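Local coordinates for heavy-metal chelation domain-containing protein (PDB 3NPG) that is of unknown function but belongs to a putative heavy-metal chelation family, with a second half probably of Rossmann-like fold, at residues Ile116-Ile121 with Ala187-Leu192; Thr156-Ile161 with Leu180-Asp185; Glu16-Leu21 with Pro65-Phe70. All blocks are in the same frame, centred on the assembly; numbering follows the deposited sequence.

In the fold
Contacts 1 and 2 lie in the Rossmann-like part of the chain, with centres about 12 Å apart. Contact 2 is nested in the loop that contact 1 closes. They share helix 180-186 and the turn after it, since a single residue separates 180-185 from 187-192. Contact 3 belongs to the N-terminal part of the chain. Its centre is about 36 Å from that of contact 1, on the opposite side of the chain's centre. Contact 1 is partly buried, mixing an apolar patch with basic side chains at the surface. Contact 2 is buried and joins two helices beside the second subunit, bringing a carboxylate against apolar groups. Contact 3 is mostly buried, and purely aliphatic groups meet across it.

Contact 1 (Ile116-Ile121 with Ala187-Leu192); sequences IKRIAI and AKKAKL
Ile116 with Lys191 and Leu192, and Arg118 with Lys189, make a small, partly buried contact beside the starts of strands 118-122 and 192-196. It joins the lead-in and first residue of strand 118-122 with the turn that follows helix 180-186. The inner half is aliphatic. Ile116 CD1 lies 3.8 Å from Lys191 CE and 4.2 Å from Leu192 CB. The side chains of Ile116 and Lys191 run in opposite senses, and the methyl meets carbon atoms of the lysine, CE and CG. With chi1 near 38° and the rest extended, the Lys191 chain passes alongside Ile116. Its NZ goes on to bond to Glu115 O.

The outer half is basic. Lys189 NZ lies at the edge of the Arg118 guanidinium, in its plane, 3.8 Å from Arg118 NH2. The Lys189 chain leaves its backbone stretched, and a bend near its end turns NZ to the guanidinium edge. Acidic Asp166 is close to both: its OD2 accepts from Arg118 N, and Lys189 packs on it. Its charge probably offsets part of the repulsion between the two cations. Strand 167-171 runs between 118-122 and 192-196, parallel to both. This three-strand arrangement, with helix 180-186 in the connection from 167-171 to 192-196, is characteristic of the parallel sheet of a Rossmann-like fold.

Contact 2 (Thr156-Ile161 with Leu180-Asp185); sequences TLEYHI and LDMILD
Glu158 and Tyr159 of the short helix 158-161 meet Met182 and Ile183 of helix 180-186. The backbones approach most closely at Tyr159 and Ile183, whose CA atoms are 7.5 Å apart. Met182 is modelled as selenomethionine, and it has the largest share of the contact.

Carboxylate-to-carbon packing comes first. The chains of Glu158 and Met182 cross at about a right angle. Glu158 is extended beyond CG (chi2 174°), which carries its carboxylate out toward the other helix. Glu158 OE1 lies 3.3 Å from Met182 CE and 4.2 Å from Ile183 CG1. The Met182 chain leaves its backbone with CG opposite the N, then bends at chi2 and again at chi3 (-62°). This double bend brings the terminal methyl to the carboxylate.

Aromatic packing comes next. Met182 CG approaches the edge of the Tyr159 ring, near the ring plane, 4.3 Å from Tyr159 CD1. Within its own helix, Tyr159 CD2 lies over one face of the His160 ring, offset toward the rim.

The polar groups of Tyr159 have partners elsewhere. Tyr159 O accepts from Arg186 NE, and the same arginine makes a cation-pi contact with the Tyr159 ring. Tyr159 OH forms a weak hydrogen bond to Asp185 of the second subunit.

In the fold, Glu158 also packs on Phe141 of strand 137-141, and both Glu158 and Ile183 touch Ile122 of strand 118-122. The two helices thus lie together against the parallel part of the mixed sheet, at strands 137-141 and 118-122, next to the interface with the second subunit.

Contact 3 (Glu16-Leu21 with Pro65-Phe70); sequences ELAEDL and PSLLEF
Leu67 places its CG opposite the backbone N (chi1 -173°), and chi2 of 52° then brings its CD2 against both Ala18 and Leu21. Leu68 starts differently, with CG beside the backbone N, and its CD2 also arrives at Ala18. The contact is purely aliphatic.

Ala18 is at the centre. Its CB points toward segment 65-70 and touches both leucines. Leu67 CD2 is 3.8 Å from Ala18 CB, and Leu67 CG is 3.9 Å from the same Ala18 CB. Leu68 CD2 comes to 4.0 Å from Ala18 CB. Leu67 CD2 also lies 3.6 Å from Leu21 CB, so one methyl serves two residues of 16-21. With only a methyl on Ala18, the CA atoms of Ala18 and Leu68 lie 6.8 Å apart. Leu67 is buried, whereas Leu68 is exposed.

Both leucines stand in the first turn of helix 67-72. Ser66 is the N-cap of this helix, and its OG accepts from Glu69 N at 3.1 Å, with an N-H...O angle of 154°. This bond helps to fix the turn that presents Leu67 and Leu68.

Around the contact, helix 79-96 meets both segments: its Val92 touches Leu67, and its Tyr95 and Tyr96 touch Leu21. Leu67 also reaches Val37 of strand 32-38. The contact thus joins the turn after helix 6-17 to the start of helix 67-72, with Leu67 touching both helix 79-96 and strand 32-38 of the antiparallel sheet.

Contact 1 (Ile116-Ile121 with Ala187-Leu192)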
# COMPACT_ATOMS: atom_id res chain seq x y z
N ILE A 116 27.09 22.96 -0.73
CA ILE A 116 25.70 22.72 -0.28
C ILE A 116 25.68 22.37 1.22
O ILE A 116 26.62 21.77 1.72
CB ILE A 116 25.04 21.59 -1.14
CG1 ILE A 116 25.28 21.80 -2.67
CG2 ILE A 116 23.54 21.43 -0.82
CD1 ILE A 116 24.72 23.14 -3.27
N LYS A 117 24.62 22.80 1.94
CA LYS A 117 24.47 22.51 3.38
C LYS A 117 23.34 21.50 3.61
O LYS A 117 23.54 20.48 4.29
CB LYS A 117 24.20 23.81 4.18
CG LYS A 117 24.00 23.57 5.68
CD LYS A 117 23.75 24.88 6.44
CE LYS A 117 23.51 24.64 7.92
NZ LYS A 117 24.73 24.17 8.62
N ARG A 118 22.14 21.79 3.06
CA ARG A 118 20.98 20.92 3.20
C ARG A 118 20.54 20.40 1.86
O ARG A 118 20.41 21.16 0.90
CB ARG A 118 19.83 21.65 3.90
CG ARG A 118 20.03 21.77 5.40
CD ARG A 118 18.87 22.46 6.07
NE ARG A 118 18.87 23.89 5.81
CZ ARG A 118 19.44 24.78 6.60
NH1 ARG A 118 20.05 24.39 7.72
NH2 ARG A 118 19.40 26.07 6.30
N ILE A 119 20.32 19.09 1.78
CA ILE A 119 19.91 18.42 0.55
C ILE A 119 18.55 17.75 0.72
O ILE A 119 18.32 17.06 1.72
CB ILE A 119 21.00 17.39 0.08
CG1 ILE A 119 22.38 18.07 -0.12
CG2 ILE A 119 20.57 16.66 -1.19
CD1 ILE A 119 23.50 17.13 -0.38
N ALA A 120 17.65 17.92 -0.27
CA ALA A 120 16.37 17.22 -0.29
C ALA A 120 16.42 16.14 -1.34
O ALA A 120 16.63 16.44 -2.52
CB ALA A 120 15.24 18.19 -0.58
N ILE A 121 16.30 14.86 -0.92
CA ILE A 121 16.33 13.73 -1.85
C ILE A 121 14.93 13.18 -2.06
O ILE A 121 14.33 12.63 -1.13
CB ILE A 121 17.36 12.64 -1.39
CG1 ILE A 121 18.80 13.19 -1.41
CG2 ILE A 121 17.23 11.37 -2.26
CD1 ILE A 121 19.89 12.17 -0.97
N ALA A 187 11.20 24.97 -4.84
CA ALA A 187 12.66 25.07 -4.77
C ALA A 187 13.09 26.55 -4.73
O ALA A 187 13.77 27.03 -5.65
CB ALA A 187 13.29 24.37 -5.96
N LYS A 188 12.68 27.28 -3.67
CA LYS A 188 12.89 28.73 -3.53
C LYS A 188 14.37 29.12 -3.40
O LYS A 188 14.79 30.11 -3.99
CB LYS A 188 12.09 29.28 -2.32
CG LYS A 188 10.63 28.85 -2.26
CD LYS A 188 9.76 29.56 -3.29
CE LYS A 188 8.30 29.22 -3.10
NZ LYS A 188 7.48 29.72 -4.24
N LYS A 189 15.13 28.37 -2.58
CA LYS A 189 16.51 28.71 -2.22
C LYS A 189 17.55 27.73 -2.85
O LYS A 189 18.77 27.94 -2.71
CB LYS A 189 16.62 28.72 -0.67
CG LYS A 189 17.91 29.27 -0.13
CD LYS A 189 17.85 29.43 1.38
CE LYS A 189 18.62 28.36 2.11
NZ LYS A 189 18.63 28.58 3.57
N ALA A 190 17.07 26.69 -3.56
CA ALA A 190 17.96 25.69 -4.15
C ALA A 190 18.74 26.25 -5.32
O ALA A 190 18.17 26.90 -6.20
CB ALA A 190 17.17 24.47 -4.58
N LYS A 191 20.06 26.04 -5.31
CA LYS A 191 20.96 26.50 -6.38
C LYS A 191 21.38 25.33 -7.29
O LYS A 191 21.92 25.54 -8.38
CB LYS A 191 22.20 27.22 -5.79
CG LYS A 191 22.74 26.61 -4.50
CD LYS A 191 23.81 27.49 -3.86
CE LYS A 191 24.34 26.89 -2.60
NZ LYS A 191 25.38 27.75 -1.99
N LEU A 192 21.07 24.09 -6.85
CA LEU A 192 21.43 22.88 -7.56
C LEU A 192 20.24 21.89 -7.55
O LEU A 192 19.86 21.40 -6.50
CB LEU A 192 22.67 22.24 -6.87
CG LEU A 192 23.24 20.97 -7.51
CD1 LEU A 192 23.87 21.27 -8.86
CD2 LEU A 192 24.26 20.36 -6.61

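Contact 2 (Thr156-Ile161 with Leu180-Asp185)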
# COMPACT_ATOMS: atom_id res chain seq x y z
N THR A 156 4.20 14.53 1.45
CA THR A 156 3.35 15.68 1.81
C THR A 156 4.18 16.77 2.50
O THR A 156 3.75 17.93 2.56
CB THR A 156 2.15 15.23 2.67
OG1 THR A 156 2.64 14.67 3.89
CG2 THR A 156 1.26 14.23 1.95
N LEU A 157 5.38 16.40 3.02
CA LEU A 157 6.27 17.33 3.71
C LEU A 157 7.25 18.01 2.75
O LEU A 157 7.97 18.93 3.16
CB LEU A 157 7.03 16.61 4.85
CG LEU A 157 6.17 16.00 5.97
CD1 LEU A 157 7.01 15.17 6.91
CD2 LEU A 157 5.40 17.09 6.73
N GLU A 158 7.27 17.58 1.46
CA GLU A 158 8.12 18.19 0.43
C GLU A 158 7.78 19.67 0.28
O GLU A 158 8.68 20.51 0.33
CB GLU A 158 7.95 17.48 -0.92
CG GLU A 158 8.52 16.07 -0.95
CD GLU A 158 8.23 15.30 -2.23
OE1 GLU A 158 7.72 15.92 -3.19
OE2 GLU A 158 8.53 14.09 -2.27
N TYR A 159 6.47 19.98 0.18
CA TYR A 159 5.96 21.34 0.02
C TYR A 159 6.53 22.31 1.08
O TYR A 159 6.75 23.49 0.78
CB TYR A 159 4.42 21.34 0.07
CG TYR A 159 3.79 22.65 -0.35
CD1 TYR A 159 3.45 22.90 -1.67
CD2 TYR A 159 3.48 23.62 0.60
CE1 TYR A 159 2.86 24.10 -2.06
CE2 TYR A 159 2.90 24.84 0.23
CZ TYR A 159 2.60 25.07 -1.11
OH TYR A 159 2.03 26.27 -1.48
N HIS A 160 6.80 21.81 2.30
CA HIS A 160 7.28 22.64 3.40
C HIS A 160 8.81 22.61 3.58
O HIS A 160 9.38 23.57 4.10
CB HIS A 160 6.59 22.24 4.71
CG HIS A 160 5.10 22.11 4.59
ND1 HIS A 160 4.27 23.22 4.57
CD2 HIS A 160 4.34 20.99 4.48
CE1 HIS A 160 3.04 22.75 4.46
NE2 HIS A 160 3.03 21.41 4.40
N ILE A 161 9.47 21.50 3.17
CA ILE A 161 10.93 21.35 3.36
C ILE A 161 11.76 21.83 2.15
O ILE A 161 12.83 22.41 2.33
CB ILE A 161 11.30 19.91 3.83
CG1 ILE A 161 10.65 19.60 5.21
CG2 ILE A 161 12.84 19.72 3.89
CD1 ILE A 161 10.69 18.14 5.62
N LEU A 180 7.03 17.07 -10.61
CA LEU A 180 8.13 17.95 -11.01
C LEU A 180 7.75 19.44 -10.95
O LEU A 180 8.55 20.26 -10.49
CB LEU A 180 8.67 17.57 -12.41
CG LEU A 180 9.85 18.42 -12.95
CD1 LEU A 180 11.05 18.39 -12.00
CD2 LEU A 180 10.28 17.95 -14.32
N ASP A 181 6.52 19.79 -11.41
CA ASP A 181 6.04 21.18 -11.41
C ASP A 181 6.02 21.78 -10.00
O ASP A 181 6.42 22.93 -9.82
CB ASP A 181 4.65 21.27 -12.05
CG ASP A 181 4.65 21.08 -13.56
OD1 ASP A 181 4.93 19.95 -14.01
OD2 ASP A 181 4.31 22.03 -14.27
N MSE A 182 5.57 20.99 -9.00
CA MSE A 182 5.53 21.42 -7.60
C MSE A 182 6.94 21.54 -7.01
O MSE A 182 7.26 22.56 -6.38
CB MSE A 182 4.67 20.44 -6.76
CG MSE A 182 4.53 20.84 -5.28
SE MSE A 182 5.96 20.15 -4.15
CE MSE A 182 5.66 18.25 -4.39
N ILE A 183 7.80 20.51 -7.23
CA ILE A 183 9.18 20.48 -6.73
C ILE A 183 9.95 21.74 -7.14
O ILE A 183 10.59 22.37 -6.30
CB ILE A 183 9.90 19.17 -7.18
CG1 ILE A 183 9.31 17.94 -6.45
CG2 ILE A 183 11.44 19.26 -6.96
CD1 ILE A 183 9.60 16.60 -7.13
N LEU A 184 9.84 22.14 -8.42
CA LEU A 184 10.52 23.33 -8.94
C LEU A 184 9.93 24.62 -8.37
O LEU A 184 10.68 25.54 -8.04
CB LEU A 184 10.50 23.35 -10.47
CG LEU A 184 11.29 22.24 -11.17
CD1 LEU A 184 11.09 22.27 -12.66
CD2 LEU A 184 12.78 22.32 -10.83
N ASP A 185 8.60 24.67 -8.21
CA ASP A 185 7.92 25.84 -7.64
C ASP A 185 8.33 26.06 -6.18
O ASP A 185 8.50 27.21 -5.75
CB ASP A 185 6.39 25.68 -7.75
CG ASP A 185 5.59 26.69 -6.91
OD1 ASP A 185 5.84 27.91 -7.05
OD2 ASP A 185 4.70 26.25 -6.14

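Contact 3 (Glu16-Leu21 with Pro65-Phe70)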
# COMPACT_ATOMS: atom_id res chain seq x y z
N GLU A 16 7.82 18.05 -32.43
CA GLU A 16 8.47 18.73 -33.55
C GLU A 16 9.74 17.96 -33.97
O GLU A 16 10.15 18.03 -35.12
CB GLU A 16 8.82 20.18 -33.16
CG GLU A 16 8.88 21.14 -34.35
CD GLU A 16 7.55 21.80 -34.70
OE1 GLU A 16 6.71 21.99 -33.79
OE2 GLU A 16 7.39 22.20 -35.88
N LEU A 17 10.33 17.20 -33.03
CA LEU A 17 11.55 16.42 -33.28
C LEU A 17 11.24 14.98 -33.72
O LEU A 17 12.09 14.32 -34.31
CB LEU A 17 12.46 16.41 -32.04
CG LEU A 17 13.51 17.51 -31.98
CD1 LEU A 17 12.90 18.83 -31.52
CD2 LEU A 17 14.62 17.13 -31.06
N ALA A 18 10.01 14.52 -33.48
CA ALA A 18 9.59 13.16 -33.83
C ALA A 18 9.13 13.05 -35.29
O ALA A 18 8.68 11.98 -35.70
CB ALA A 18 8.48 12.71 -32.90
N GLU A 19 9.26 14.14 -36.07
CA GLU A 19 8.81 14.19 -37.47
C GLU A 19 9.53 13.16 -38.35
O GLU A 19 8.88 12.48 -39.15
CB GLU A 19 8.98 15.61 -38.05
N ASP A 20 10.86 13.04 -38.20
CA ASP A 20 11.66 12.11 -39.01
C ASP A 20 11.92 10.77 -38.30
O ASP A 20 12.74 9.98 -38.76
CB ASP A 20 12.99 12.77 -39.44
CG ASP A 20 12.80 14.00 -40.33
OD1 ASP A 20 12.04 13.91 -41.32
OD2 ASP A 20 13.47 15.02 -40.06
N LEU A 21 11.19 10.50 -37.19
CA LEU A 21 11.34 9.24 -36.44
C LEU A 21 10.06 8.41 -36.49
O LEU A 21 8.96 8.96 -36.53
CB LEU A 21 11.72 9.53 -34.98
CG LEU A 21 13.12 10.08 -34.74
CD1 LEU A 21 13.24 10.63 -33.36
CD2 LEU A 21 14.18 9.02 -34.97
N PRO A 65 -1.18 2.70 -32.30
CA PRO A 65 0.05 3.22 -31.70
C PRO A 65 1.00 3.85 -32.72
O PRO A 65 1.26 3.28 -33.78
CB PRO A 65 0.68 1.99 -31.03
CG PRO A 65 -0.41 0.95 -31.02
CD PRO A 65 -1.24 1.23 -32.20
N SER A 66 1.49 5.06 -32.40
CA SER A 66 2.48 5.78 -33.20
C SER A 66 3.31 6.66 -32.28
O SER A 66 2.93 6.88 -31.13
CB SER A 66 1.79 6.63 -34.27
OG SER A 66 1.25 7.82 -33.73
N LEU A 67 4.46 7.15 -32.77
CA LEU A 67 5.34 7.98 -31.96
C LEU A 67 4.67 9.32 -31.57
O LEU A 67 4.72 9.70 -30.40
CB LEU A 67 6.67 8.23 -32.70
CG LEU A 67 7.76 8.95 -31.93
CD1 LEU A 67 8.02 8.30 -30.57
CD2 LEU A 67 9.03 8.99 -32.72
N LEU A 68 3.99 9.98 -32.53
CA LEU A 68 3.30 11.25 -32.26
C LEU A 68 2.09 11.07 -31.32
O LEU A 68 1.84 11.94 -30.49
CB LEU A 68 2.87 11.92 -33.58
CG LEU A 68 4.01 12.45 -34.46
CD1 LEU A 68 3.52 12.78 -35.85
CD2 LEU A 68 4.68 13.67 -33.83
N GLU A 69 1.37 9.92 -31.44
CA GLU A 69 0.22 9.60 -30.58
C GLU A 69 0.68 9.38 -29.14
O GLU A 69 0.04 9.89 -28.21
CB GLU A 69 -0.52 8.35 -31.11
CG GLU A 69 -1.77 7.97 -30.33
CD GLU A 69 -3.00 8.81 -30.61
OE1 GLU A 69 -3.13 9.33 -31.75
OE2 GLU A 69 -3.88 8.89 -29.72
N PHE A 70 1.81 8.67 -28.95
CA PHE A 70 2.39 8.41 -27.62
C PHE A 70 2.78 9.71 -26.94
O PHE A 70 2.37 9.96 -25.81
CB PHE A 70 3.60 7.46 -27.72
CG PHE A 70 3.27 5.99 -27.85
CD1 PHE A 70 1.96 5.54 -27.80
CD2 PHE A 70 4.29 5.04 -27.99
CE1 PHE A 70 1.66 4.18 -27.92
CE2 PHE A 70 3.99 3.69 -28.10
CZ PHE A 70 2.68 3.26 -28.07